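Local coordinates for carbohydrate deacetylase Agd3 (Neosartorya fumigata, PDB 6NWZ), which probably removes acetyl groups from the N-acetylated sugars of galactosaminogalactan, a fungal exopolysaccharide, and is required for biofilm formation, at residues T494-N499 with Q571-T576; Y172-S177 with A213-F218; A363-D368 with Q411-Q416; Y612-A617 with I639-P644. One frame throughout, in Å; residues are numbered along the deposited sequence.

Contact 1: residues T494-N499 with Q571-T576; sequences TRIYYN and QAWVET
Thr-494 and Ile-496 both pack against the indole of Trp-573. The contact is small and buried. It joins the loop after strand 487-492 to helix 569-584. The backbones stay well apart: the closest pair of CA atoms, those of Ile-496 and Trp-573, is 7.9 Å apart.

The apolar contacts fall at two places on the indole. Thr-494 CG2 meets it around NE1, CE2 and CZ2, 3.9 Å from Trp-573 NE1 and 4.0 Å from Trp-573 CE2. Ile-496 CG1 meets the pyrrole end, 4.0 Å from Trp-573 CD1, and also nears CB. Both side chains come in at a slant to the ring. Trp-573 reaches them because its CG is anti to the backbone N (chi1 -177°).

The polar contacts lie within the loop and beyond it. Ile-496 N makes a weak hydrogen bond to Thr-494 OG1, at 3.3 Å. The indole N-H does not bond to the loop. It goes to Glu-527 OE1 on helix 520-536, and Glu-527 OE2 forms a salt bridge with Arg-495 NH1. Phe-545 meets the Trp-573 ring edge-to-face.

This is packing of a loop on a helix inside the deacetylase domain. It borders a zinc site: the side chain of Thr-494 is about 6 Å from a bound zinc ion, and Asp-530 and His-534 are zinc ligands close by.

Contact 2: residues Y172-S177 with A213-F218; sequences YPATIS and AFFIGF
Tyr-172 makes the one hydrogen bond between 172-177 and 213-218. Its backbone N donates to Phe-215 O at 3.0 Å, with an N-H...O angle of 155°. The donor is tilted 18° from the carbonyl plane. The CA atoms of these two residues are 5.7 Å apart, the nearest approach of the two backbones. The Tyr-172 ring stays close to the same carbonyl: its CD1 is 4.0 Å from Phe-215 O. CG of Tyr-172 lies beside its own backbone N and anti to the carbonyl carbon (chi1 -48°), which keeps the ring near the bonded N-H. The carbonyl oxygen of Tyr-172 faces back across the gap, 3.6 Å from Phe-215 CB.

Ala-174 points its CB toward the other segment. This methyl group meets the Phe-215 ring along one side, 3.5 Å from CD2 and 3.6 Å from CE2, and approaches the ring plane at a slant. Phe-215 is therefore held at two points: its carbonyl by Tyr-172 and its ring by Ala-174.

The contact lies in the region assigned to the CBM87 family, away from the metal and glycan sites. Tyr-122 and Trp-170 meet the Tyr-172 ring edge-to-face, and Pro-123 touches both Tyr-172 and Ala-174. Strand 174-176 pairs antiparallel with strand 129-131. Phe-215 follows directly after strand 209-214, which runs between strands 115-119 and 198-206. Ala-174 also makes a backbone hydrogen bond with Thr-199, so strand 198-206 borders both segments.

Contact 3: residues A363-D368 with Q411-Q416; sequences ACTQLD and QAWLKQ
The short helix 362-366 and the longer helix 400-417 face each other here without backbone contact. Their closest CA atoms, of Thr-365 and Trp-413, are 9.1 Å apart, and side chains bridge the gap. Thr-365 supplies the first segment's share through its methyl group. Thr-365 CG2 is 3.7 Å from Gln-416 OE1 and 4.3 Å from Trp-413 NE1. It sits at the edge of the indole, near the ring plane. This is helix-to-helix packing in the deacetylase domain, and the disulfide of Cys-364 with Cys-323 ties the shorter helix to another part of that domain.

Gln-416 reaches across because its CG is anti to the backbone N (chi1 167°) and the chain stays extended beyond it. Its amide is gripped at both ends by the loop before the short helix: OE1 hydrogen-bonds with Tyr-358 OH, and NE2 with Trp-360 O. The Thr-365 methyl therefore packs against an oxygen that is already hydrogen-bonded. The hydroxyl of Thr-365 turns back to its own helix and hydrogen-bonds to Val-362 O. The indole N-H of Trp-413 is taken by Asn-309 OD1, while Leu-371 touches both Thr-365 and Trp-413.

Contact 4: residues Y612-A617 with I639-P644; sequences YGLSYA and IPVTFP
The two segments, mainly strand, approach through side chains alone, with CA atoms 7.1 Å apart at Tyr-612 and Ile-639 and 8.3 Å apart at Leu-614 and Val-641. Tyr-612 and Ile-639 form the larger of the two apolar pairs. Both point their CB toward the other segment. Two branches of Ile-639 meet the base of the tyrosine ring from the same side of its plane. Ile-639 CG2 is 3.5 Å from Tyr-612 CD1. Ile-639 CD1 is 3.6 Å from Tyr-612 CB and 3.9 Å from Tyr-612 CD2. The ring is met at a slant. CG of Tyr-612 sits between its own backbone N and carbonyl carbon (chi1 64°), which brings the base of the ring onto Ile-639. The far end of the ring leads away, and its OH hydrogen-bonds to Gly-48 O.

Leu-614 and Val-641 make the second pair. Here the meeting is looser, with Leu-614 CD1 4.4 Å from Val-641 CG1.

The contact joins two separate sheets. Strand 613-618 lies between strands 22-31 and 622-629, antiparallel to both. Strand 639-643 is an outer strand of a three-stranded antiparallel sheet and pairs with strand 663-667. Val-626 touches Leu-614, and Val-628 touches Val-641, so strand 622-629 flanks the apolar layer. On the other sheet, Val-667 of strand 663-667 packs on Val-641.

In the fold
The four contacts do not touch one another. They follow along the chain in the order 2, 3, 1, 4, each closing before the next opens. Contacts 1 and 3 both lie in the deacetylase domain, with centres 30 Å apart. Contact 1 is close to the zinc held by Asp-530 and His-534. Contact 3 is nearer the zinc site of Asp-256, His-388 and His-392. The Trp-413 side chain is about 8 Å from that of His-388 but about 13 Å from a bound zinc ion, so the contact lies behind the site and not in it. Contacts 2 and 4 lie away from the annotated sites, with centres 31 Å apart. Contacts 2 and 3 are the most widely separated, 63 Å between centres.

Contact 1: residues T494-N499 with Q571-T576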
loop_
_atom_site.group_PDB
_atom_site.type_symbol
_atom_site.label_atom_id
_atom_site.label_comp_id
_atom_site.label_asym_id
_atom_site.label_seq_id
_atom_site.Cartn_x
_atom_site.Cartn_y
_atom_site.Cartn_z
ATOM N N THR A 494 4.277 8.805 9.321
ATOM C CA THR A 494 5.464 9.350 8.681
ATOM C C THR A 494 6.243 10.181 9.689
ATOM O O THR A 494 5.751 10.510 10.773
ATOM C CB THR A 494 5.099 10.205 7.460
ATOM O OG1 THR A 494 4.349 11.348 7.891
ATOM C CG2 THR A 494 4.258 9.403 6.485
ATOM N N ARG A 495 7.476 10.524 9.315
ATOM C CA ARG A 495 8.304 11.429 10.102
ATOM C C ARG A 495 7.899 12.889 9.940
ATOM O O ARG A 495 8.557 13.768 10.512
ATOM C CB ARG A 495 9.778 11.242 9.730
ATOM C CG ARG A 495 10.332 9.892 10.156
ATOM C CD ARG A 495 11.592 9.523 9.397
ATOM N NE ARG A 495 12.026 8.163 9.710
ATOM C CZ ARG A 495 11.582 7.075 9.088
ATOM N NH1 ARG A 495 10.690 7.181 8.111
ATOM N NH2 ARG A 495 12.032 5.879 9.439
ATOM N N ILE A 496 6.850 13.167 9.166
ATOM C CA ILE A 496 6.208 14.475 9.171
ATOM C C ILE A 496 5.246 14.479 10.352
ATOM O O ILE A 496 4.106 14.014 10.240
ATOM C CB ILE A 496 5.483 14.759 7.843
ATOM C CG1 ILE A 496 6.415 14.497 6.657
ATOM C CG2 ILE A 496 4.971 16.185 7.810
ATOM C CD1 ILE A 496 7.674 15.338 6.664
ATOM N N TYR A 497 5.704 14.989 11.491
ATOM C CA TYR A 497 5.019 14.758 12.754
ATOM C C TYR A 497 3.814 15.683 12.923
ATOM O O TYR A 497 3.719 16.755 12.316
ATOM C CB TYR A 497 5.992 14.927 13.919
ATOM C CG TYR A 497 7.124 13.924 13.901
ATOM C CD1 TYR A 497 6.886 12.576 14.151
ATOM C CD2 TYR A 497 8.427 14.318 13.620
ATOM C CE1 TYR A 497 7.915 11.649 14.133
ATOM C CE2 TYR A 497 9.465 13.396 13.600
ATOM C CZ TYR A 497 9.200 12.062 13.858
ATOM O OH TYR A 497 10.216 11.131 13.841
ATOM N N TYR A 498 2.893 15.252 13.788
ATOM C CA TYR A 498 1.586 15.893 13.896
ATOM C C TYR A 498 1.678 17.314 14.432
ATOM O O TYR A 498 0.789 18.131 14.168
ATOM C CB TYR A 498 0.676 15.069 14.803
ATOM C CG TYR A 498 0.841 15.373 16.279
ATOM C CD1 TYR A 498 1.917 14.865 17.000
ATOM C CD2 TYR A 498 -0.077 16.172 16.951
ATOM C CE1 TYR A 498 2.070 15.143 18.353
ATOM C CE2 TYR A 498 0.068 16.454 18.301
ATOM C CZ TYR A 498 1.142 15.937 18.996
ATOM O OH TYR A 498 1.287 16.216 20.337
ATOM N N ASN A 499 2.712 17.619 15.208
ATOM C CA ASN A 499 2.837 18.902 15.888
ATOM C C ASN A 499 3.965 19.735 15.294
ATOM O O ASN A 499 4.655 20.474 16.002
ATOM C CB ASN A 499 3.044 18.697 17.387
ATOM C CG ASN A 499 4.240 17.813 17.700
ATOM O OD1 ASN A 499 4.701 17.049 16.854
ATOM N ND2 ASN A 499 4.745 17.911 18.927
ATOM N N GLN A 571 3.654 18.937 1.416
ATOM C CA GLN A 571 3.907 18.931 -0.022
ATOM C C GLN A 571 5.282 18.356 -0.344
ATOM O O GLN A 571 5.433 17.590 -1.304
ATOM C CB GLN A 571 3.769 20.345 -0.579
ATOM C CG GLN A 571 2.356 20.895 -0.487
ATOM C CD GLN A 571 2.304 22.388 -0.720
ATOM O OE1 GLN A 571 2.563 23.178 0.190
ATOM N NE2 GLN A 571 1.974 22.787 -1.942
ATOM N N ALA A 572 6.299 18.704 0.451
ATOM C CA ALA A 572 7.637 18.171 0.211
ATOM C C ALA A 572 7.661 16.653 0.305
ATOM O O ALA A 572 8.428 15.996 -0.411
ATOM C CB ALA A 572 8.635 18.773 1.201
ATOM N N TRP A 573 6.840 16.078 1.183
ATOM C CA TRP A 573 6.769 14.626 1.279
ATOM C C TRP A 573 6.105 14.037 0.042
ATOM O O TRP A 573 6.623 13.092 -0.564
ATOM C CB TRP A 573 6.021 14.224 2.554
ATOM C CG TRP A 573 5.953 12.734 2.790
ATOM C CD1 TRP A 573 6.819 11.981 3.531
ATOM C CD2 TRP A 573 4.963 11.824 2.287
ATOM N NE1 TRP A 573 6.433 10.664 3.519
ATOM C CE2 TRP A 573 5.297 10.540 2.762
ATOM C CE3 TRP A 573 3.830 11.971 1.480
ATOM C CZ2 TRP A 573 4.539 9.409 2.458
ATOM C CZ3 TRP A 573 3.076 10.845 1.182
ATOM C CH2 TRP A 573 3.436 9.581 1.668
ATOM N N VAL A 574 4.964 14.601 -0.361
ATOM C CA VAL A 574 4.256 14.098 -1.535
ATOM C C VAL A 574 5.111 14.266 -2.787
ATOM O O VAL A 574 5.194 13.360 -3.623
ATOM C CB VAL A 574 2.888 14.795 -1.670
ATOM C CG1 VAL A 574 2.160 14.331 -2.930
ATOM C CG2 VAL A 574 2.042 14.529 -0.433
ATOM N N GLU A 575 5.771 15.417 -2.932
ATOM C CA GLU A 575 6.667 15.613 -4.069
ATOM C C GLU A 575 7.750 14.541 -4.103
ATOM O O GLU A 575 8.051 13.979 -5.163
ATOM C CB GLU A 575 7.291 17.009 -4.019
ATOM C CG GLU A 575 6.322 18.136 -4.345
ATOM C CD GLU A 575 6.009 18.234 -5.827
ATOM O OE1 GLU A 575 6.694 17.564 -6.626
ATOM O OE2 GLU A 575 5.081 18.987 -6.193
ATOM N N THR A 576 8.344 14.237 -2.948
ATOM C CA THR A 576 9.385 13.217 -2.900
ATOM C C THR A 576 8.834 11.854 -3.296
ATOM O O THR A 576 9.452 11.126 -4.081
ATOM C CB THR A 576 9.992 13.167 -1.498
ATOM O OG1 THR A 576 10.667 14.403 -1.231
ATOM C CG2 THR A 576 10.965 11.996 -1.362
#

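Contact 2: residues Y172-S177 with A213-F218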
loop_
_atom_site.group_PDB
_atom_site.type_symbol
_atom_site.label_atom_id
_atom_site.label_comp_id
_atom_site.label_asym_id
_atom_site.label_seq_id
_atom_site.Cartn_x
_atom_site.Cartn_y
_atom_site.Cartn_z
ATOM N N TYR A 172 25.761 -11.397 -6.579
ATOM C CA TYR A 172 26.955 -11.949 -7.218
ATOM C C TYR A 172 27.035 -11.422 -8.644
ATOM O O TYR A 172 26.288 -11.879 -9.525
ATOM C CB TYR A 172 26.942 -13.475 -7.217
ATOM C CG TYR A 172 26.605 -14.112 -5.889
ATOM C CD1 TYR A 172 25.285 -14.368 -5.541
ATOM C CD2 TYR A 172 27.603 -14.471 -4.990
ATOM C CE1 TYR A 172 24.962 -14.954 -4.335
ATOM C CE2 TYR A 172 27.289 -15.061 -3.775
ATOM C CZ TYR A 172 25.963 -15.299 -3.455
ATOM O OH TYR A 172 25.627 -15.884 -2.253
ATOM N N PRO A 173 27.913 -10.459 -8.909
ATOM C CA PRO A 173 28.115 -10.003 -10.289
ATOM C C PRO A 173 28.480 -11.168 -11.195
ATOM O O PRO A 173 29.342 -11.987 -10.869
ATOM C CB PRO A 173 29.261 -8.997 -10.159
ATOM C CG PRO A 173 29.135 -8.483 -8.759
ATOM C CD PRO A 173 28.680 -9.659 -7.940
ATOM N N ALA A 174 27.808 -11.247 -12.341
ATOM C CA ALA A 174 27.852 -12.429 -13.185
ATOM C C ALA A 174 28.210 -12.060 -14.617
ATOM O O ALA A 174 28.214 -10.887 -15.005
ATOM C CB ALA A 174 26.511 -13.172 -13.161
ATOM N N THR A 175 28.497 -13.097 -15.406
ATOM C CA THR A 175 28.810 -12.963 -16.825
ATOM C C THR A 175 28.083 -14.053 -17.601
ATOM O O THR A 175 28.268 -15.240 -17.318
ATOM C CB THR A 175 30.317 -13.062 -17.065
ATOM O OG1 THR A 175 30.981 -12.014 -16.349
ATOM C CG2 THR A 175 30.629 -12.947 -18.551
ATOM N N ILE A 176 27.263 -13.653 -18.579
ATOM C CA ILE A 176 26.590 -14.630 -19.429
ATOM C C ILE A 176 27.628 -15.383 -20.246
ATOM O O ILE A 176 28.508 -14.779 -20.874
ATOM C CB ILE A 176 25.559 -13.939 -20.332
ATOM C CG1 ILE A 176 24.487 -13.258 -19.484
ATOM C CG2 ILE A 176 24.925 -14.940 -21.294
ATOM C CD1 ILE A 176 23.388 -12.631 -20.301
ATOM N N SER A 177 27.529 -16.714 -20.244
ATOM C CA SER A 177 28.546 -17.548 -20.870
ATOM C C SER A 177 28.183 -18.019 -22.274
ATOM O O SER A 177 29.088 -18.304 -23.062
ATOM C CB SER A 177 28.851 -18.765 -19.985
ATOM O OG SER A 177 27.660 -19.404 -19.573
ATOM N N ALA A 213 16.298 -15.919 -13.743
ATOM C CA ALA A 213 17.207 -16.112 -12.619
ATOM C C ALA A 213 17.725 -14.769 -12.126
ATOM O O ALA A 213 18.214 -13.958 -12.920
ATOM C CB ALA A 213 18.385 -17.014 -13.006
ATOM N N PHE A 214 17.636 -14.551 -10.816
ATOM C CA PHE A 214 18.107 -13.331 -10.171
ATOM C C PHE A 214 19.325 -13.658 -9.314
ATOM O O PHE A 214 19.229 -14.448 -8.367
ATOM C CB PHE A 214 17.007 -12.703 -9.315
ATOM C CG PHE A 214 15.975 -11.937 -10.103
ATOM C CD1 PHE A 214 14.886 -12.584 -10.657
ATOM C CD2 PHE A 214 16.087 -10.564 -10.270
ATOM C CE1 PHE A 214 13.933 -11.883 -11.373
ATOM C CE2 PHE A 214 15.139 -9.857 -10.987
ATOM C CZ PHE A 214 14.060 -10.516 -11.539
ATOM N N PHE A 215 20.463 -13.049 -9.641
ATOM C CA PHE A 215 21.706 -13.223 -8.890
ATOM C C PHE A 215 21.799 -12.276 -7.699
ATOM O O PHE A 215 22.866 -11.724 -7.412
ATOM C CB PHE A 215 22.895 -13.032 -9.826
ATOM C CG PHE A 215 22.862 -13.921 -11.038
ATOM C CD1 PHE A 215 22.539 -15.263 -10.923
ATOM C CD2 PHE A 215 23.142 -13.407 -12.296
ATOM C CE1 PHE A 215 22.505 -16.084 -12.042
ATOM C CE2 PHE A 215 23.108 -14.222 -13.419
ATOM C CZ PHE A 215 22.788 -15.561 -13.290
ATOM N N ILE A 216 20.689 -12.068 -6.991
ATOM C CA ILE A 216 20.645 -11.181 -5.836
ATOM C C ILE A 216 19.600 -11.724 -4.873
ATOM O O ILE A 216 18.622 -12.354 -5.286
ATOM C CB ILE A 216 20.340 -9.721 -6.256
ATOM C CG1 ILE A 216 20.324 -8.793 -5.042
ATOM C CG2 ILE A 216 19.022 -9.630 -7.022
ATOM C CD1 ILE A 216 20.157 -7.339 -5.401
ATOM N N GLY A 217 19.827 -11.509 -3.579
ATOM C CA GLY A 217 18.859 -11.933 -2.585
ATOM C C GLY A 217 17.628 -11.042 -2.568
ATOM O O GLY A 217 17.659 -9.884 -2.981
ATOM N N PHE A 218 16.525 -11.605 -2.082
ATOM C CA PHE A 218 15.267 -10.888 -1.934
ATOM C C PHE A 218 14.887 -10.774 -0.461
ATOM O O PHE A 218 15.156 -11.678 0.336
ATOM C CB PHE A 218 14.148 -11.583 -2.713
ATOM C CG PHE A 218 14.066 -11.163 -4.149
ATOM C CD1 PHE A 218 15.063 -11.503 -5.045
ATOM C CD2 PHE A 218 12.982 -10.435 -4.604
ATOM C CE1 PHE A 218 14.979 -11.116 -6.372
ATOM C CE2 PHE A 218 12.892 -10.048 -5.927
ATOM C CZ PHE A 218 13.891 -10.388 -6.812
#

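Contact 3: residues A363-D368 with Q411-Q416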
loop_
_atom_site.group_PDB
_atom_site.type_symbol
_atom_site.label_atom_id
_atom_site.label_comp_id
_atom_site.label_asym_id
_atom_site.label_seq_id
_atom_site.Cartn_x
_atom_site.Cartn_y
_atom_site.Cartn_z
ATOM N N ALA A 363 -24.730 31.690 10.879
ATOM C CA ALA A 363 -23.990 32.945 10.984
ATOM C C ALA A 363 -22.824 32.832 11.956
ATOM O O ALA A 363 -21.780 33.460 11.748
ATOM C CB ALA A 363 -24.924 34.075 11.412
ATOM N N CYS A 364 -22.982 32.043 13.022
ATOM C CA CYS A 364 -21.861 31.773 13.918
ATOM C C CYS A 364 -20.700 31.131 13.167
ATOM O O CYS A 364 -19.562 31.609 13.237
ATOM C CB CYS A 364 -22.303 30.868 15.066
ATOM S SG CYS A 364 -20.919 30.023 15.873
ATOM N N THR A 365 -20.971 30.040 12.446
ATOM C CA THR A 365 -19.905 29.322 11.754
ATOM C C THR A 365 -19.235 30.188 10.695
ATOM O O THR A 365 -18.030 30.052 10.457
ATOM C CB THR A 365 -20.453 28.040 11.119
ATOM O OG1 THR A 365 -21.373 28.374 10.073
ATOM C CG2 THR A 365 -21.162 27.186 12.160
ATOM N N GLN A 366 -19.989 31.091 10.061
ATOM C CA GLN A 366 -19.451 31.932 8.999
ATOM C C GLN A 366 -18.430 32.955 9.492
ATOM O O GLN A 366 -17.708 33.521 8.664
ATOM C CB GLN A 366 -20.591 32.653 8.274
ATOM C CG GLN A 366 -21.574 31.733 7.571
ATOM C CD GLN A 366 -20.980 31.051 6.355
ATOM O OE1 GLN A 366 -19.994 31.518 5.788
ATOM N NE2 GLN A 366 -21.582 29.939 5.947
ATOM N N LEU A 367 -18.348 33.213 10.803
ATOM C CA LEU A 367 -17.359 34.158 11.315
ATOM C C LEU A 367 -15.926 33.649 11.192
ATOM O O LEU A 367 -14.992 34.429 11.414
ATOM C CB LEU A 367 -17.654 34.500 12.776
ATOM C CG LEU A 367 -18.980 35.206 13.056
ATOM C CD1 LEU A 367 -19.095 35.575 14.528
ATOM C CD2 LEU A 367 -19.117 36.435 12.177
ATOM N N ASP A 368 -15.733 32.375 10.853
ATOM C CA ASP A 368 -14.411 31.785 10.664
ATOM C C ASP A 368 -14.023 31.901 9.193
ATOM O O ASP A 368 -14.681 31.314 8.326
ATOM C CB ASP A 368 -14.427 30.321 11.107
ATOM C CG ASP A 368 -13.037 29.714 11.246
ATOM O OD1 ASP A 368 -12.097 30.141 10.540
ATOM O OD2 ASP A 368 -12.889 28.794 12.078
ATOM N N GLN A 411 -21.448 15.377 12.925
ATOM C CA GLN A 411 -22.300 15.060 11.784
ATOM C C GLN A 411 -23.248 16.213 11.477
ATOM O O GLN A 411 -23.421 16.595 10.313
ATOM C CB GLN A 411 -23.089 13.775 12.050
ATOM C CG GLN A 411 -22.249 12.509 12.072
ATOM C CD GLN A 411 -23.010 11.305 12.604
ATOM O OE1 GLN A 411 -22.704 10.160 12.263
ATOM N NE2 GLN A 411 -24.000 11.557 13.452
ATOM N N ALA A 412 -23.875 16.777 12.513
ATOM C CA ALA A 412 -24.782 17.900 12.304
ATOM C C ALA A 412 -24.030 19.123 11.800
ATOM O O ALA A 412 -24.533 19.859 10.944
ATOM C CB ALA A 412 -25.528 18.224 13.596
ATOM N N TRP A 413 -22.821 19.348 12.319
ATOM C CA TRP A 413 -22.002 20.453 11.838
ATOM C C TRP A 413 -21.621 20.261 10.374
ATOM O O TRP A 413 -21.708 21.202 9.575
ATOM C CB TRP A 413 -20.756 20.595 12.714
ATOM C CG TRP A 413 -19.787 21.623 12.219
ATOM C CD1 TRP A 413 -19.859 22.976 12.398
ATOM C CD2 TRP A 413 -18.595 21.382 11.463
ATOM N NE1 TRP A 413 -18.785 23.591 11.798
ATOM C CE2 TRP A 413 -17.994 22.634 11.218
ATOM C CE3 TRP A 413 -17.978 20.229 10.970
ATOM C CZ2 TRP A 413 -16.807 22.763 10.501
ATOM C CZ3 TRP A 413 -16.798 20.360 10.260
ATOM C CH2 TRP A 413 -16.225 21.618 10.031
ATOM N N LEU A 414 -21.200 19.049 10.000
ATOM C CA LEU A 414 -20.887 18.778 8.599
ATOM C C LEU A 414 -22.104 18.968 7.704
ATOM O O LEU A 414 -21.960 19.330 6.532
ATOM C CB LEU A 414 -20.341 17.358 8.444
ATOM C CG LEU A 414 -18.904 17.111 8.901
ATOM C CD1 LEU A 414 -18.597 15.619 8.950
ATOM C CD2 LEU A 414 -17.939 17.823 7.976
ATOM N N LYS A 415 -23.304 18.724 8.234
ATOM C CA LYS A 415 -24.516 18.883 7.442
ATOM C C LYS A 415 -24.915 20.351 7.334
ATOM O O LYS A 415 -25.231 20.834 6.241
ATOM C CB LYS A 415 -25.650 18.053 8.049
ATOM C CG LYS A 415 -27.008 18.245 7.378
ATOM C CD LYS A 415 -28.049 17.288 7.949
ATOM C CE LYS A 415 -29.466 17.742 7.628
ATOM N NZ LYS A 415 -29.681 17.911 6.167
ATOM N N GLN A 416 -24.898 21.075 8.459
ATOM C CA GLN A 416 -25.264 22.490 8.438
ATOM C C GLN A 416 -24.297 23.292 7.582
ATOM O O GLN A 416 -24.709 24.167 6.812
ATOM C CB GLN A 416 -25.293 23.054 9.862
ATOM C CG GLN A 416 -25.367 24.580 9.914
ATOM C CD GLN A 416 -25.267 25.147 11.322
ATOM O OE1 GLN A 416 -24.222 25.061 11.968
ATOM N NE2 GLN A 416 -26.355 25.744 11.797
#

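Contact 4: residues Y612-A617 with I639-P644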
loop_
_atom_site.group_PDB
_atom_site.type_symbol
_atom_site.label_atom_id
_atom_site.label_comp_id
_atom_site.label_asym_id
_atom_site.label_seq_id
_atom_site.Cartn_x
_atom_site.Cartn_y
_atom_site.Cartn_z
ATOM N N TYR A 612 -10.993 -18.394 -5.055
ATOM C CA TYR A 612 -11.087 -18.231 -6.497
ATOM C C TYR A 612 -9.819 -18.733 -7.174
ATOM O O TYR A 612 -8.732 -18.733 -6.590
ATOM C CB TYR A 612 -11.338 -16.767 -6.869
ATOM C CG TYR A 612 -10.225 -15.816 -6.490
ATOM C CD1 TYR A 612 -9.136 -15.614 -7.329
ATOM C CD2 TYR A 612 -10.272 -15.108 -5.300
ATOM C CE1 TYR A 612 -8.123 -14.746 -6.986
ATOM C CE2 TYR A 612 -9.264 -14.235 -4.949
ATOM C CZ TYR A 612 -8.193 -14.057 -5.794
ATOM O OH TYR A 612 -7.188 -13.189 -5.443
ATOM N N GLY A 613 -9.971 -19.162 -8.421
ATOM C CA GLY A 613 -8.840 -19.642 -9.191
ATOM C C GLY A 613 -9.056 -19.406 -10.669
ATOM O O GLY A 613 -10.182 -19.199 -11.134
ATOM N N LEU A 614 -7.950 -19.437 -11.406
ATOM C CA LEU A 614 -7.967 -19.284 -12.850
ATOM C C LEU A 614 -7.338 -20.511 -13.493
ATOM O O LEU A 614 -6.500 -21.189 -12.892
ATOM C CB LEU A 614 -7.215 -18.019 -13.287
ATOM C CG LEU A 614 -7.299 -17.595 -14.757
ATOM C CD1 LEU A 614 -8.715 -17.183 -15.128
ATOM C CD2 LEU A 614 -6.324 -16.467 -15.045
ATOM N N SER A 615 -7.768 -20.801 -14.715
ATOM C CA SER A 615 -7.140 -21.818 -15.540
ATOM C C SER A 615 -7.181 -21.344 -16.982
ATOM O O SER A 615 -8.088 -20.608 -17.378
ATOM C CB SER A 615 -7.835 -23.177 -15.405
ATOM O OG SER A 615 -9.192 -23.088 -15.797
ATOM N N TYR A 616 -6.187 -21.754 -17.763
ATOM C CA TYR A 616 -6.116 -21.356 -19.159
ATOM C C TYR A 616 -5.938 -22.578 -20.047
ATOM O O TYR A 616 -5.211 -23.514 -19.700
ATOM C CB TYR A 616 -4.984 -20.344 -19.401
ATOM C CG TYR A 616 -3.594 -20.821 -19.048
ATOM C CD1 TYR A 616 -2.795 -21.455 -19.992
ATOM C CD2 TYR A 616 -3.068 -20.614 -17.779
ATOM C CE1 TYR A 616 -1.517 -21.885 -19.679
ATOM C CE2 TYR A 616 -1.789 -21.041 -17.456
ATOM C CZ TYR A 616 -1.018 -21.672 -18.411
ATOM O OH TYR A 616 0.253 -22.101 -18.098
ATOM N N ALA A 617 -6.619 -22.563 -21.190
ATOM C CA ALA A 617 -6.532 -23.641 -22.161
ATOM C C ALA A 617 -5.485 -23.310 -23.215
ATOM O O ALA A 617 -5.368 -22.162 -23.656
ATOM C CB ALA A 617 -7.886 -23.882 -22.828
ATOM N N ILE A 639 -14.445 -11.440 -8.918
ATOM C CA ILE A 639 -13.070 -11.929 -8.963
ATOM C C ILE A 639 -12.320 -11.127 -10.021
ATOM O O ILE A 639 -12.742 -11.122 -11.188
ATOM C CB ILE A 639 -13.015 -13.432 -9.281
ATOM C CG1 ILE A 639 -13.934 -14.221 -8.347
ATOM C CG2 ILE A 639 -11.593 -13.943 -9.170
ATOM C CD1 ILE A 639 -13.650 -13.997 -6.885
ATOM N N PRO A 640 -11.224 -10.455 -9.676
ATOM C CA PRO A 640 -10.464 -9.713 -10.687
ATOM C C PRO A 640 -9.650 -10.644 -11.572
ATOM O O PRO A 640 -9.096 -11.647 -11.115
ATOM C CB PRO A 640 -9.550 -8.814 -9.846
ATOM C CG PRO A 640 -9.346 -9.589 -8.587
ATOM C CD PRO A 640 -10.640 -10.320 -8.330
ATOM N N VAL A 641 -9.589 -10.306 -12.859
ATOM C CA VAL A 641 -8.797 -11.042 -13.840
ATOM C C VAL A 641 -8.041 -10.033 -14.690
ATOM O O VAL A 641 -8.651 -9.134 -15.279
ATOM C CB VAL A 641 -9.668 -11.955 -14.725
ATOM C CG1 VAL A 641 -8.796 -12.790 -15.658
ATOM C CG2 VAL A 641 -10.530 -12.856 -13.868
ATOM N N THR A 642 -6.723 -10.181 -14.750
ATOM C CA THR A 642 -5.856 -9.262 -15.474
ATOM C C THR A 642 -5.493 -9.857 -16.830
ATOM O O THR A 642 -5.006 -10.991 -16.906
ATOM C CB THR A 642 -4.595 -8.965 -14.658
ATOM O OG1 THR A 642 -4.969 -8.310 -13.439
ATOM C CG2 THR A 642 -3.631 -8.082 -15.438
ATOM N N PHE A 643 -5.736 -9.089 -17.896
ATOM C CA PHE A 643 -5.525 -9.531 -19.267
ATOM C C PHE A 643 -4.396 -8.750 -19.918
ATOM O O PHE A 643 -4.422 -7.512 -19.903
ATOM C CB PHE A 643 -6.806 -9.358 -20.093
ATOM C CG PHE A 643 -7.868 -10.371 -19.790
ATOM C CD1 PHE A 643 -8.790 -10.150 -18.782
ATOM C CD2 PHE A 643 -7.948 -11.543 -20.524
ATOM C CE1 PHE A 643 -9.772 -11.082 -18.508
ATOM C CE2 PHE A 643 -8.925 -12.480 -20.253
ATOM C CZ PHE A 643 -9.838 -12.250 -19.243
ATOM N N PRO A 644 -3.398 -9.429 -20.503
ATOM C CA PRO A 644 -2.375 -8.721 -21.284
ATOM C C PRO A 644 -2.810 -8.524 -22.730
ATOM O O PRO A 644 -2.248 -7.706 -23.465
ATOM C CB PRO A 644 -1.165 -9.652 -21.184
ATOM C CG PRO A 644 -1.787 -11.025 -21.120
ATOM C CD PRO A 644 -3.120 -10.874 -20.409
#